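Local structure of metallo-beta-lactamase (Simiduia agarivorans, 6MFI) at residues A66-G71 against L96-S101; H75-S80 against A120-L125; A138-G143 against A161-L166; L180-T185 against G191-Q196; L214-A219 against Q232-G237. The protein probably hydrolyses the amide bond of beta-lactam antibiotics with the help of two bound zinc ions, as a subclass B3 metallo-beta-lactamase. All coordinates share one frame; numbering follows the deposited sequence.

How the contacts relate
Contacts 1, 2 and 3 all reach the larger sheet: contact 1 through strand 67-71, contact 2 through the neighbouring strand 74-78, and contact 3 through edge strand 163-166. Contact 4 is a hairpin of the second sheet, and contact 5 joins the loop after strand 206-210 to helix 228-242. Contacts 1 and 2 alternate along the chain, with centres about 10 Å apart; the others follow in series. Val-76 CG2 of contact 2 packs on Leu-180 CD1 of contact 4, between the two sheets. Contacts 4 and 5 touch, centres about 14 Å apart, and lie beside the zinc ligands His-110 and His-188; contacts 1 and 5, centres about 31 Å apart, lie on opposite sides of the chain's centre.

Contact 1 (A66-G71 against L96-S101); sequences AILITG and LGFSLS
Thr-70 O takes a hydrogen bond from Asn-55 ND2, in the loop before strand 56-58, and the backbones of the two residues are hydrogen-bonded as well, on the strand whose Thr-70 and Leu-68 side chains meet the Phe-98 ring. The contact belongs to the metallo-beta-lactamase fold, an alpha-beta-beta-alpha sandwich: one face of the larger sheet here receives the loop that follows helix 85-95 and leads into strand 103-107. The methyl of Thr-70 does the touching. CG2 stands over one face of the Phe-98 ring, 3.7 Å from the ring centroid and 15° off its normal, a CH-pi contact made with the two side chains at about a right angle. The first torsion of Thr-70 (64°) turns CG2 opposite the carbonyl carbon and toward the ring, while OG1 has a hydrogen bond elsewhere. Leu-68 reaches the same ring obliquely with one methyl, CD2 lying 3.7 Å from Phe-98 CD2. That branch also makes a looser contact with Leu-96, Leu-68 CD2 to Leu-96 CD1 at 4.5 Å. Gly-97, the first residue past helix 85-95 to leave helical angles, has positive phi and forms a Schellman motif, and the chain turned there delivers Phe-98 to the strand. Beyond the two segments, Tyr-57 meets the Phe-98 ring edge-to-face, and the His-75 ring meets it with planes at about 75°. On the face turned from Thr-70 CG2, Leu-96 O lies 4.1 Å above the Phe-98 plane, displaced toward the rim.

Contact 2 (H75-S80 against A120-L125); sequences HVLIDS and ASLQSL
Leu-77 swings its branch point opposite its own backbone nitrogen (chi1 176°), while Leu-122 sets CG opposite its carbonyl carbon (chi1 -70°), and these two choices bring one methyl of each to the same place. Leu-77 CD2 and Leu-122 CD1 come to 3.7 Å, with the side chains crossing at about a right angle. The second torsion of Leu-122 is extended, which carries CD1 outward from the helix to its partners. The same methyl has a second neighbour: Leu-122 CD1 lies 3.7 Å from Ser-80 CB, so it rests between the leucine methyl and the methylene of the serine. Here helix 119-126 packs against one face of the larger sheet of the metallo-beta-lactamase fold, meeting strand 74-78 and the turn that follows it; the backbones stay apart, with Ser-80 CA and Leu-122 CA at 7.2 Å. Helix 85-95 closes on the same apolar spot, with Ile-93 touching Leu-77 and both Ala-86 and Arg-90 touching Leu-122. Only carbon of Ser-80 is offered to the helix leucine. Its hydroxyl OG is hydrogen-bonded to the backbone oxygen of His-115, a zinc ligand, and more weakly to Gly-118 N. The Ser-80 side chain is about 6 Å from that of His-115.

Contact 3 (A138-G143 against A161-L166); sequences AVMRNG and ARVGGL
One hydrogen bond crosses from loop to helix: Ala-161 N donates to Met-140 O at 2.9 Å, almost straight, with an N-H...O angle of 167°. The donor stands above the carbonyl plane, 36° out of it. Met-140 lies in the last turn of helix 134-142, and Ala-161 N uses its carbonyl where the helix is about to end. Gly-143, the first residue to leave helical angles, has positive phi, and its backbone is bonded onward to Phe-158. Strand 129-132, helix 134-142 and strand 163-166 form a beta-alpha-beta crossover, the two strands lying parallel and adjacent, with 163-166 as an outermost strand of its sheet in this chain. The contact packs the end of that helix against the chain entering edge strand 163-166. The apolar contacts are made by Met-140 in two places. Its CB rests 4.0 Å from Val-163 CG2, whereas the chain bends at both the second and third torsions to bring CE back to Ala-161 CB, again at 4.0 Å. The methionine has two deposited conformers, so the CE contact, made in the conformer described here, is less certain. Beyond the segments, Leu-130 of the adjoining strand packs against both Ala-161 and Val-163, and Met-119 and Phe-158 touch Met-140.

Contact 4 (L180-T185 against G191-Q196); sequences LTAYAT and GALSWQ
Ala-182 CB sits over one face of the Trp-195 six-membered ring, 3.5 Å from its centroid and 12° off the normal, a CH-pi contact at the apolar centre of this hairpin. Leu-180 extends the patch, its CB lying 3.8 Å from Trp-195 CE3, while Ala-184 meets Leu-193 on the same side of the sheet. The indole NE1 points elsewhere, bonded to His-108 O. Strands 178-184 and 193-199 run antiparallel in the smaller sheet of the sandwich. Thr-181 with Gln-196 and Tyr-183 with Ser-194 are hydrogen-bonded pairs, each closed by two backbone bonds, and Ala-182 with Trp-195 and Ala-184 with Leu-193 are the non-hydrogen-bonded pairs between and beyond them. On the opposite face the polar edge begins: Tyr-183 OH donates to Gln-196 OE1 at 2.5 Å, a short bond, with the phenol ring and the amide turned 79° apart. Gln-196 NE2 is held in turn by Glu-245 O. Where the strands open, Thr-185 OG1 and Ser-194 OG share a hydrogen bond of 2.8 Å, and Thr-185 N reaches Ala-192 O at 3.2 Å. Ser-194 OG is also hydrogen-bonded to Asp-212 N. The side chain of Ala-192 is about 4 Å from that of the zinc ligand His-110. Backbone and hydroxyl bonds thus tie the two strands together where they lead into the loop bearing His-188, another zinc ligand.

Contact 5 (L214-A219 against Q232-G237); sequences LSPVSA and QAYRLG
Tyr-234 points its phenol edge at the loop: Leu-214 O lies in the plane of the ring, at the edge by the hydroxyl. The modelled distance of 2.2 Å from Leu-214 O to Tyr-234 OH is too short to trust, so the nature of that approach remains doubtful. The hydroxyl also lies near carbons of the next residues, Tyr-234 OH to Ser-215 C at 3.6 Å and to Pro-216 CD at 3.8 Å. The proline ring meets the tyrosine side chain at about a right angle. A first torsion near -156° sends the tyrosine ring opposite its backbone nitrogen, out from the helix toward the loop. There Pro-216 is the centre of an inverse gamma turn, whose Val-217 N to Ser-215 O bond of 2.8 Å is weak. This turn lies beside the active site of the metallo-beta-lactamase. Ser-215 O is hydrogen-bonded to His-188 ND1, so the loop holds a zinc ligand from the second shell, and the side chain of Ser-215 is about 6 Å from a zinc ion. Pro-216 O is bonded to Arg-289 NH2, and Leu-214 N to Asp-212 OD2. The loop follows strand 206-210 and rests between two helices: Leu-214 packs on Leu-238 and Leu-241 of helix 228-242, which carries Tyr-234, and on Ile-282 of helix 274-291, while Pro-216 touches Arg-285 of the latter.

Contact 1 (A66-G71 against L96-S101)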
# COMPACT_ATOMS: atom_id res chain seq x y z
N ALA A 66 6.49 0.51 1.92
CA ALA A 66 6.66 -0.75 1.22
C ALA A 66 6.72 -1.85 2.27
O ALA A 66 7.50 -1.76 3.22
CB ALA A 66 7.93 -0.76 0.37
N ILE A 67 5.88 -2.87 2.12
CA ILE A 67 5.68 -3.89 3.14
C ILE A 67 6.31 -5.19 2.66
O ILE A 67 5.93 -5.72 1.61
CB ILE A 67 4.20 -4.08 3.47
CG1 ILE A 67 3.55 -2.73 3.81
CG2 ILE A 67 4.02 -5.06 4.62
CD1 ILE A 67 4.24 -2.00 4.94
N LEU A 68 7.26 -5.71 3.44
CA LEU A 68 7.92 -6.97 3.16
C LEU A 68 7.42 -8.03 4.13
O LEU A 68 7.48 -7.83 5.35
CB LEU A 68 9.44 -6.83 3.26
CG LEU A 68 10.27 -8.08 2.96
CD1 LEU A 68 10.29 -8.40 1.47
CD2 LEU A 68 11.68 -7.93 3.50
N ILE A 69 6.94 -9.15 3.60
CA ILE A 69 6.43 -10.26 4.39
C ILE A 69 7.23 -11.50 4.02
O ILE A 69 7.16 -11.96 2.87
CB ILE A 69 4.93 -10.48 4.17
CG1 ILE A 69 4.15 -9.21 4.52
CG2 ILE A 69 4.43 -11.65 5.01
CD1 ILE A 69 2.90 -9.02 3.70
N THR A 70 7.98 -12.03 4.98
CA THR A 70 8.92 -13.12 4.73
C THR A 70 8.30 -14.46 5.10
O THR A 70 7.56 -14.57 6.07
CB THR A 70 10.21 -12.91 5.52
OG1 THR A 70 9.92 -12.97 6.93
CG2 THR A 70 10.81 -11.55 5.19
N GLY A 71 8.64 -15.49 4.31
CA GLY A 71 8.16 -16.84 4.56
C GLY A 71 9.25 -17.86 4.27
O GLY A 71 10.37 -17.50 3.89
N LEU A 96 18.08 -5.53 6.16
CA LEU A 96 17.51 -6.54 7.04
C LEU A 96 18.16 -7.91 6.85
O LEU A 96 17.94 -8.80 7.68
CB LEU A 96 16.01 -6.65 6.81
CG LEU A 96 15.16 -5.46 7.25
CD1 LEU A 96 13.80 -5.50 6.58
CD2 LEU A 96 15.01 -5.43 8.76
N GLY A 97 18.94 -8.10 5.79
CA GLY A 97 19.58 -9.36 5.53
C GLY A 97 18.82 -10.31 4.62
O GLY A 97 19.20 -11.48 4.53
N PHE A 98 17.77 -9.84 3.96
CA PHE A 98 16.96 -10.67 3.09
C PHE A 98 17.42 -10.54 1.64
O PHE A 98 17.85 -9.47 1.20
CB PHE A 98 15.48 -10.30 3.21
CG PHE A 98 14.91 -10.54 4.57
CD1 PHE A 98 14.79 -11.82 5.08
CD2 PHE A 98 14.48 -9.48 5.35
CE1 PHE A 98 14.26 -12.04 6.34
CE2 PHE A 98 13.95 -9.69 6.61
CZ PHE A 98 13.84 -10.98 7.10
N SER A 99 17.32 -11.65 0.91
CA SER A 99 17.73 -11.68 -0.49
C SER A 99 16.61 -11.15 -1.37
O SER A 99 15.44 -11.52 -1.20
CB SER A 99 18.10 -13.10 -0.90
OG SER A 99 18.21 -13.22 -2.31
N LEU A 100 16.96 -10.27 -2.32
CA LEU A 100 15.96 -9.74 -3.23
C LEU A 100 15.40 -10.83 -4.14
O LEU A 100 14.21 -10.83 -4.46
CB LEU A 100 16.56 -8.60 -4.07
CG LEU A 100 15.56 -7.89 -4.98
CD1 LEU A 100 14.55 -7.09 -4.17
CD2 LEU A 100 16.27 -6.99 -5.99
N SER A 101 16.25 -11.77 -4.56
CA SER A 101 15.78 -12.88 -5.39
C SER A 101 14.82 -13.79 -4.64
O SER A 101 14.07 -14.53 -5.28
CB SER A 101 16.97 -13.69 -5.91
OG SER A 101 17.78 -14.15 -4.84

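Contact 2 (H75-S80 against A120-L125)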
# COMPACT_ATOMS: atom_id res chain seq x y z
N HIS A 75 9.43 -14.47 -0.19
CA HIS A 75 8.80 -13.32 0.44
C HIS A 75 7.81 -12.67 -0.52
O HIS A 75 7.88 -12.84 -1.74
CB HIS A 75 9.84 -12.28 0.89
CG HIS A 75 11.05 -12.88 1.53
ND1 HIS A 75 11.00 -14.01 2.31
CD2 HIS A 75 12.35 -12.49 1.51
CE1 HIS A 75 12.22 -14.30 2.74
NE2 HIS A 75 13.05 -13.40 2.27
N VAL A 76 6.88 -11.92 0.06
CA VAL A 76 5.94 -11.09 -0.68
C VAL A 76 6.25 -9.63 -0.37
O VAL A 76 6.48 -9.27 0.79
CB VAL A 76 4.48 -11.43 -0.33
CG1 VAL A 76 3.52 -10.55 -1.12
CG2 VAL A 76 4.20 -12.90 -0.59
N LEU A 77 6.26 -8.80 -1.41
CA LEU A 77 6.58 -7.38 -1.27
C LEU A 77 5.44 -6.57 -1.87
O LEU A 77 5.12 -6.74 -3.05
CB LEU A 77 7.91 -7.04 -1.95
CG LEU A 77 8.31 -5.57 -1.95
CD1 LEU A 77 8.54 -5.08 -0.53
CD2 LEU A 77 9.55 -5.36 -2.80
N ILE A 78 4.84 -5.70 -1.07
CA ILE A 78 3.75 -4.84 -1.51
C ILE A 78 4.29 -3.45 -1.77
O ILE A 78 5.00 -2.89 -0.92
CB ILE A 78 2.61 -4.81 -0.48
CG1 ILE A 78 2.34 -6.21 0.07
CG2 ILE A 78 1.35 -4.22 -1.10
CD1 ILE A 78 1.51 -6.21 1.34
N ASP A 79 3.97 -2.90 -2.94
CA ASP A 79 4.35 -1.55 -3.36
C ASP A 79 5.85 -1.41 -3.58
O ASP A 79 6.65 -2.16 -3.02
CB ASP A 79 3.86 -0.51 -2.33
CG ASP A 79 2.39 -0.20 -2.47
OD1 ASP A 79 1.79 -0.61 -3.49
OD2 ASP A 79 1.83 0.44 -1.56
N SER A 80 6.23 -0.44 -4.41
CA SER A 80 7.62 -0.21 -4.78
C SER A 80 8.09 1.21 -4.55
O SER A 80 9.30 1.45 -4.59
CB SER A 80 7.84 -0.56 -6.26
OG SER A 80 7.17 0.38 -7.10
N ALA A 120 8.73 -2.02 -12.01
CA ALA A 120 9.43 -2.75 -13.06
C ALA A 120 10.88 -3.02 -12.67
O ALA A 120 11.43 -4.07 -13.01
CB ALA A 120 9.36 -1.97 -14.37
N SER A 121 11.51 -2.08 -11.97
CA SER A 121 12.90 -2.27 -11.55
C SER A 121 13.00 -3.38 -10.50
O SER A 121 13.93 -4.20 -10.55
CB SER A 121 13.47 -0.97 -11.01
OG SER A 121 13.52 0.03 -12.03
N LEU A 122 12.07 -3.41 -9.55
CA LEU A 122 12.09 -4.46 -8.53
C LEU A 122 11.74 -5.81 -9.13
O LEU A 122 12.29 -6.84 -8.71
CB LEU A 122 11.13 -4.10 -7.40
CG LEU A 122 11.54 -2.93 -6.51
CD1 LEU A 122 10.59 -2.80 -5.32
CD2 LEU A 122 12.97 -3.09 -6.03
N GLN A 123 10.83 -5.84 -10.10
CA GLN A 123 10.47 -7.09 -10.76
C GLN A 123 11.63 -7.63 -11.58
O GLN A 123 11.85 -8.85 -11.64
CB GLN A 123 9.23 -6.89 -11.63
CG GLN A 123 8.59 -8.17 -12.12
CD GLN A 123 9.20 -8.70 -13.40
OE1 GLN A 123 9.79 -7.94 -14.17
NE2 GLN A 123 9.07 -10.00 -13.63
N SER A 124 12.39 -6.74 -12.22
CA SER A 124 13.48 -7.18 -13.09
C SER A 124 14.65 -7.72 -12.28
O SER A 124 15.28 -8.72 -12.67
CB SER A 124 13.94 -6.03 -13.99
OG SER A 124 15.11 -6.38 -14.70
N LEU A 125 14.97 -7.08 -11.15
CA LEU A 125 16.13 -7.48 -10.36
C LEU A 125 15.82 -8.64 -9.41
O LEU A 125 16.75 -9.36 -9.02
CB LEU A 125 16.65 -6.28 -9.58
CG LEU A 125 17.08 -5.10 -10.45
CD1 LEU A 125 17.34 -3.86 -9.62
CD2 LEU A 125 18.31 -5.46 -11.27

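Contact 3 (A138-G143 against A161-L166)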
# COMPACT_ATOMS: atom_id res chain seq x y z
N ALA A 138 -3.69 -2.69 -16.21
CA ALA A 138 -3.66 -1.88 -17.42
C ALA A 138 -2.70 -0.71 -17.27
O ALA A 138 -2.03 -0.32 -18.22
CB ALA A 138 -5.06 -1.40 -17.77
N VAL A 139 -2.64 -0.13 -16.07
CA VAL A 139 -1.72 0.99 -15.83
C VAL A 139 -0.28 0.51 -15.85
O VAL A 139 0.59 1.14 -16.45
CB VAL A 139 -2.08 1.70 -14.52
CG1 VAL A 139 -1.09 2.83 -14.24
CG2 VAL A 139 -3.50 2.24 -14.58
N MET A 140 -0.00 -0.62 -15.19
CA MET A 140 1.36 -1.16 -15.17
C MET A 140 1.79 -1.59 -16.57
O MET A 140 2.97 -1.45 -16.93
CB MET A 140 1.44 -2.35 -14.21
CG MET A 140 0.80 -2.11 -12.86
SD MET A 140 1.53 -0.72 -11.99
CE MET A 140 3.24 -1.22 -11.94
N ARG A 141 0.86 -2.12 -17.36
CA ARG A 141 1.19 -2.54 -18.72
C ARG A 141 1.47 -1.34 -19.62
O ARG A 141 2.33 -1.41 -20.50
CB ARG A 141 0.05 -3.39 -19.29
CG ARG A 141 0.21 -3.76 -20.75
CD ARG A 141 -0.90 -4.70 -21.19
NE ARG A 141 -2.22 -4.06 -21.13
CZ ARG A 141 -3.16 -4.36 -20.25
NH1 ARG A 141 -2.94 -5.29 -19.33
NH2 ARG A 141 -4.32 -3.72 -20.27
N ASN A 142 0.76 -0.23 -19.41
CA ASN A 142 0.94 0.98 -20.20
C ASN A 142 1.83 2.01 -19.53
O ASN A 142 2.21 2.99 -20.18
CB ASN A 142 -0.42 1.61 -20.51
CG ASN A 142 -1.40 0.62 -21.12
OD1 ASN A 142 -1.00 -0.32 -21.80
ND2 ASN A 142 -2.68 0.83 -20.87
N GLY A 143 2.17 1.83 -18.25
CA GLY A 143 3.01 2.78 -17.56
C GLY A 143 2.35 4.10 -17.23
O GLY A 143 3.06 5.04 -16.86
N ALA A 161 5.65 -2.51 -16.46
CA ALA A 161 5.98 -3.71 -15.71
C ALA A 161 5.25 -4.91 -16.30
O ALA A 161 4.28 -4.78 -17.05
CB ALA A 161 5.62 -3.55 -14.23
N ARG A 162 5.73 -6.10 -15.94
CA ARG A 162 5.18 -7.36 -16.42
C ARG A 162 4.27 -7.94 -15.35
O ARG A 162 4.74 -8.38 -14.29
CB ARG A 162 6.29 -8.34 -16.79
CG ARG A 162 7.25 -7.83 -17.85
CD ARG A 162 8.51 -8.67 -17.90
NE ARG A 162 8.24 -10.05 -18.30
CZ ARG A 162 9.14 -11.02 -18.27
NH1 ARG A 162 10.37 -10.78 -17.85
NH2 ARG A 162 8.81 -12.25 -18.66
N VAL A 163 2.97 -7.95 -15.62
CA VAL A 163 1.98 -8.51 -14.70
C VAL A 163 1.75 -9.97 -15.07
O VAL A 163 1.43 -10.30 -16.22
CB VAL A 163 0.67 -7.72 -14.75
CG1 VAL A 163 -0.39 -8.38 -13.89
CG2 VAL A 163 0.90 -6.28 -14.31
N GLY A 164 1.92 -10.86 -14.09
CA GLY A 164 1.80 -12.28 -14.33
C GLY A 164 0.49 -12.89 -13.88
O GLY A 164 0.18 -14.03 -14.24
N GLY A 165 -0.28 -12.15 -13.09
CA GLY A 165 -1.54 -12.66 -12.59
C GLY A 165 -2.47 -11.53 -12.22
O GLY A 165 -2.03 -10.43 -11.87
N LEU A 166 -3.77 -11.80 -12.31
CA LEU A 166 -4.79 -10.81 -12.00
C LEU A 166 -5.41 -11.11 -10.64
O LEU A 166 -5.66 -12.28 -10.30
CB LEU A 166 -5.88 -10.79 -13.08
CG LEU A 166 -5.74 -9.73 -14.17
CD1 LEU A 166 -4.40 -9.85 -14.88
CD2 LEU A 166 -6.89 -9.81 -15.16

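Contact 4 (L180-T185 against G191-Q196)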
# COMPACT_ATOMS: atom_id res chain seq x y z
N LEU A 180 -2.18 -14.10 1.91
CA LEU A 180 -2.75 -12.76 1.88
C LEU A 180 -4.06 -12.78 1.11
O LEU A 180 -4.22 -13.53 0.15
CB LEU A 180 -1.79 -11.75 1.23
CG LEU A 180 -0.33 -11.73 1.68
CD1 LEU A 180 0.53 -12.61 0.79
CD2 LEU A 180 0.18 -10.30 1.68
N THR A 181 -5.00 -11.95 1.55
CA THR A 181 -6.28 -11.78 0.88
C THR A 181 -6.45 -10.32 0.49
O THR A 181 -6.21 -9.43 1.31
CB THR A 181 -7.45 -12.23 1.77
OG1 THR A 181 -7.24 -13.59 2.18
CG2 THR A 181 -8.77 -12.13 1.02
N ALA A 182 -6.85 -10.08 -0.75
CA ALA A 182 -7.05 -8.73 -1.26
C ALA A 182 -8.52 -8.35 -1.22
O ALA A 182 -9.41 -9.21 -1.28
CB ALA A 182 -6.52 -8.59 -2.68
N TYR A 183 -8.78 -7.05 -1.11
CA TYR A 183 -10.13 -6.50 -1.14
C TYR A 183 -10.13 -5.29 -2.05
O TYR A 183 -9.39 -4.33 -1.81
CB TYR A 183 -10.60 -6.13 0.27
CG TYR A 183 -10.59 -7.30 1.24
CD1 TYR A 183 -11.68 -8.16 1.33
CD2 TYR A 183 -9.50 -7.54 2.05
CE1 TYR A 183 -11.68 -9.22 2.21
CE2 TYR A 183 -9.48 -8.60 2.94
CZ TYR A 183 -10.58 -9.44 3.01
OH TYR A 183 -10.56 -10.50 3.89
N ALA A 184 -10.96 -5.34 -3.09
CA ALA A 184 -11.06 -4.23 -4.04
C ALA A 184 -11.66 -3.02 -3.33
O ALA A 184 -12.85 -3.01 -3.01
CB ALA A 184 -11.90 -4.63 -5.24
N THR A 185 -10.83 -2.01 -3.08
CA THR A 185 -11.25 -0.77 -2.43
C THR A 185 -10.94 0.40 -3.36
O THR A 185 -9.99 1.16 -3.12
CB THR A 185 -10.58 -0.58 -1.08
OG1 THR A 185 -9.16 -0.57 -1.24
CG2 THR A 185 -10.96 -1.71 -0.13
N GLY A 191 -8.37 0.67 -9.61
CA GLY A 191 -7.90 -0.66 -9.26
C GLY A 191 -7.16 -0.74 -7.94
O GLY A 191 -6.24 -1.55 -7.79
N ALA A 192 -7.54 0.10 -6.98
CA ALA A 192 -6.89 0.08 -5.67
C ALA A 192 -7.26 -1.19 -4.91
O ALA A 192 -8.37 -1.72 -5.04
CB ALA A 192 -7.28 1.31 -4.86
N LEU A 193 -6.32 -1.67 -4.10
CA LEU A 193 -6.50 -2.88 -3.32
C LEU A 193 -6.11 -2.63 -1.87
O LEU A 193 -5.26 -1.79 -1.57
CB LEU A 193 -5.66 -4.04 -3.88
CG LEU A 193 -6.04 -4.61 -5.24
CD1 LEU A 193 -5.18 -5.82 -5.57
CD2 LEU A 193 -7.51 -4.98 -5.28
N SER A 194 -6.75 -3.38 -0.97
CA SER A 194 -6.40 -3.41 0.44
C SER A 194 -6.07 -4.85 0.82
O SER A 194 -6.89 -5.75 0.60
CB SER A 194 -7.53 -2.87 1.32
OG SER A 194 -7.80 -1.51 1.02
N TRP A 195 -4.89 -5.06 1.37
CA TRP A 195 -4.38 -6.39 1.66
C TRP A 195 -4.46 -6.69 3.15
O TRP A 195 -4.27 -5.80 3.99
CB TRP A 195 -2.94 -6.54 1.17
CG TRP A 195 -2.83 -6.56 -0.32
CD1 TRP A 195 -2.56 -5.49 -1.13
CD2 TRP A 195 -3.00 -7.69 -1.18
NE1 TRP A 195 -2.54 -5.89 -2.45
CE2 TRP A 195 -2.81 -7.24 -2.50
CE3 TRP A 195 -3.28 -9.04 -0.97
CZ2 TRP A 195 -2.90 -8.09 -3.60
CZ3 TRP A 195 -3.37 -9.88 -2.06
CH2 TRP A 195 -3.18 -9.40 -3.36
N GLN A 196 -4.73 -7.95 3.48
CA GLN A 196 -4.87 -8.38 4.86
C GLN A 196 -4.22 -9.75 5.03
O GLN A 196 -4.52 -10.67 4.27
CB GLN A 196 -6.35 -8.43 5.28
CG GLN A 196 -6.66 -9.42 6.38
CD GLN A 196 -8.11 -9.86 6.37
OE1 GLN A 196 -8.56 -10.57 5.47
NE2 GLN A 196 -8.87 -9.42 7.37

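Contact 5 (L214-A219 against Q232-G237)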
# COMPACT_ATOMS: atom_id res chain seq x y z
N LEU A 214 -7.22 5.59 -0.30
CA LEU A 214 -8.66 5.81 -0.31
C LEU A 214 -9.05 7.28 -0.28
O LEU A 214 -10.24 7.60 -0.13
CB LEU A 214 -9.33 5.07 0.86
CG LEU A 214 -9.24 3.54 0.84
CD1 LEU A 214 -10.11 2.94 1.91
CD2 LEU A 214 -9.63 3.00 -0.52
N SER A 215 -8.09 8.19 -0.43
CA SER A 215 -8.35 9.62 -0.29
C SER A 215 -9.15 10.13 -1.49
O SER A 215 -8.83 9.80 -2.63
CB SER A 215 -7.05 10.40 -0.16
OG SER A 215 -6.16 10.05 -1.21
N PRO A 216 -10.20 10.94 -1.24
CA PRO A 216 -10.98 11.59 -2.30
C PRO A 216 -10.25 12.76 -2.96
O PRO A 216 -10.79 13.86 -3.09
CB PRO A 216 -12.23 12.05 -1.55
CG PRO A 216 -11.76 12.28 -0.15
CD PRO A 216 -10.71 11.24 0.10
N VAL A 217 -9.00 12.52 -3.36
CA VAL A 217 -8.20 13.51 -4.05
C VAL A 217 -8.18 13.15 -5.53
O VAL A 217 -8.37 12.00 -5.92
CB VAL A 217 -6.76 13.58 -3.47
CG1 VAL A 217 -5.95 12.37 -3.91
CG2 VAL A 217 -6.08 14.88 -3.86
N SER A 218 -7.96 14.16 -6.37
CA SER A 218 -8.03 13.98 -7.81
C SER A 218 -7.29 15.13 -8.48
O SER A 218 -6.80 16.05 -7.81
CB SER A 218 -9.49 13.92 -8.28
OG SER A 218 -10.08 15.20 -8.29
N ALA A 219 -7.22 15.07 -9.80
CA ALA A 219 -6.71 16.19 -10.58
C ALA A 219 -7.75 17.30 -10.65
O ALA A 219 -8.96 17.05 -10.53
CB ALA A 219 -6.33 15.73 -11.99
N GLN A 232 -20.48 4.29 -5.81
CA GLN A 232 -21.11 3.16 -5.14
C GLN A 232 -20.10 2.05 -4.86
O GLN A 232 -20.15 1.41 -3.80
CB GLN A 232 -22.28 2.63 -5.98
CG GLN A 232 -23.39 3.64 -6.19
CD GLN A 232 -24.49 3.12 -7.09
OE1 GLN A 232 -25.48 3.81 -7.34
NE2 GLN A 232 -24.33 1.90 -7.59
N ALA A 233 -19.18 1.81 -5.80
CA ALA A 233 -18.09 0.88 -5.54
C ALA A 233 -17.12 1.45 -4.53
O ALA A 233 -16.52 0.71 -3.75
CB ALA A 233 -17.38 0.53 -6.85
N TYR A 234 -16.94 2.78 -4.54
CA TYR A 234 -16.20 3.46 -3.48
C TYR A 234 -16.81 3.17 -2.12
O TYR A 234 -16.11 2.85 -1.15
CB TYR A 234 -16.18 4.96 -3.76
CG TYR A 234 -15.05 5.75 -3.14
CD1 TYR A 234 -14.75 7.03 -3.59
CD2 TYR A 234 -14.29 5.23 -2.10
CE1 TYR A 234 -13.72 7.77 -3.03
CE2 TYR A 234 -13.26 5.96 -1.53
CZ TYR A 234 -12.98 7.23 -2.00
OH TYR A 234 -11.96 7.96 -1.44
N ARG A 235 -18.14 3.27 -2.02
CA ARG A 235 -18.83 2.97 -0.77
C ARG A 235 -18.71 1.50 -0.40
O ARG A 235 -18.56 1.16 0.78
CB ARG A 235 -20.30 3.37 -0.86
CG ARG A 235 -20.57 4.83 -1.18
CD ARG A 235 -20.31 5.73 0.02
NE ARG A 235 -21.28 6.82 0.08
CZ ARG A 235 -21.24 7.91 -0.68
NH1 ARG A 235 -20.26 8.07 -1.56
NH2 ARG A 235 -22.17 8.85 -0.55
N LEU A 236 -18.78 0.62 -1.40
CA LEU A 236 -18.78 -0.82 -1.13
C LEU A 236 -17.45 -1.27 -0.53
O LEU A 236 -17.43 -2.12 0.37
CB LEU A 236 -19.08 -1.59 -2.42
CG LEU A 236 -19.85 -2.90 -2.27
CD1 LEU A 236 -21.19 -2.66 -1.60
CD2 LEU A 236 -20.03 -3.57 -3.62
N GLY A 237 -16.34 -0.73 -1.02
CA GLY A 237 -15.04 -1.09 -0.46
C GLY A 237 -14.80 -0.47 0.90
O GLY A 237 -14.17 -1.07 1.77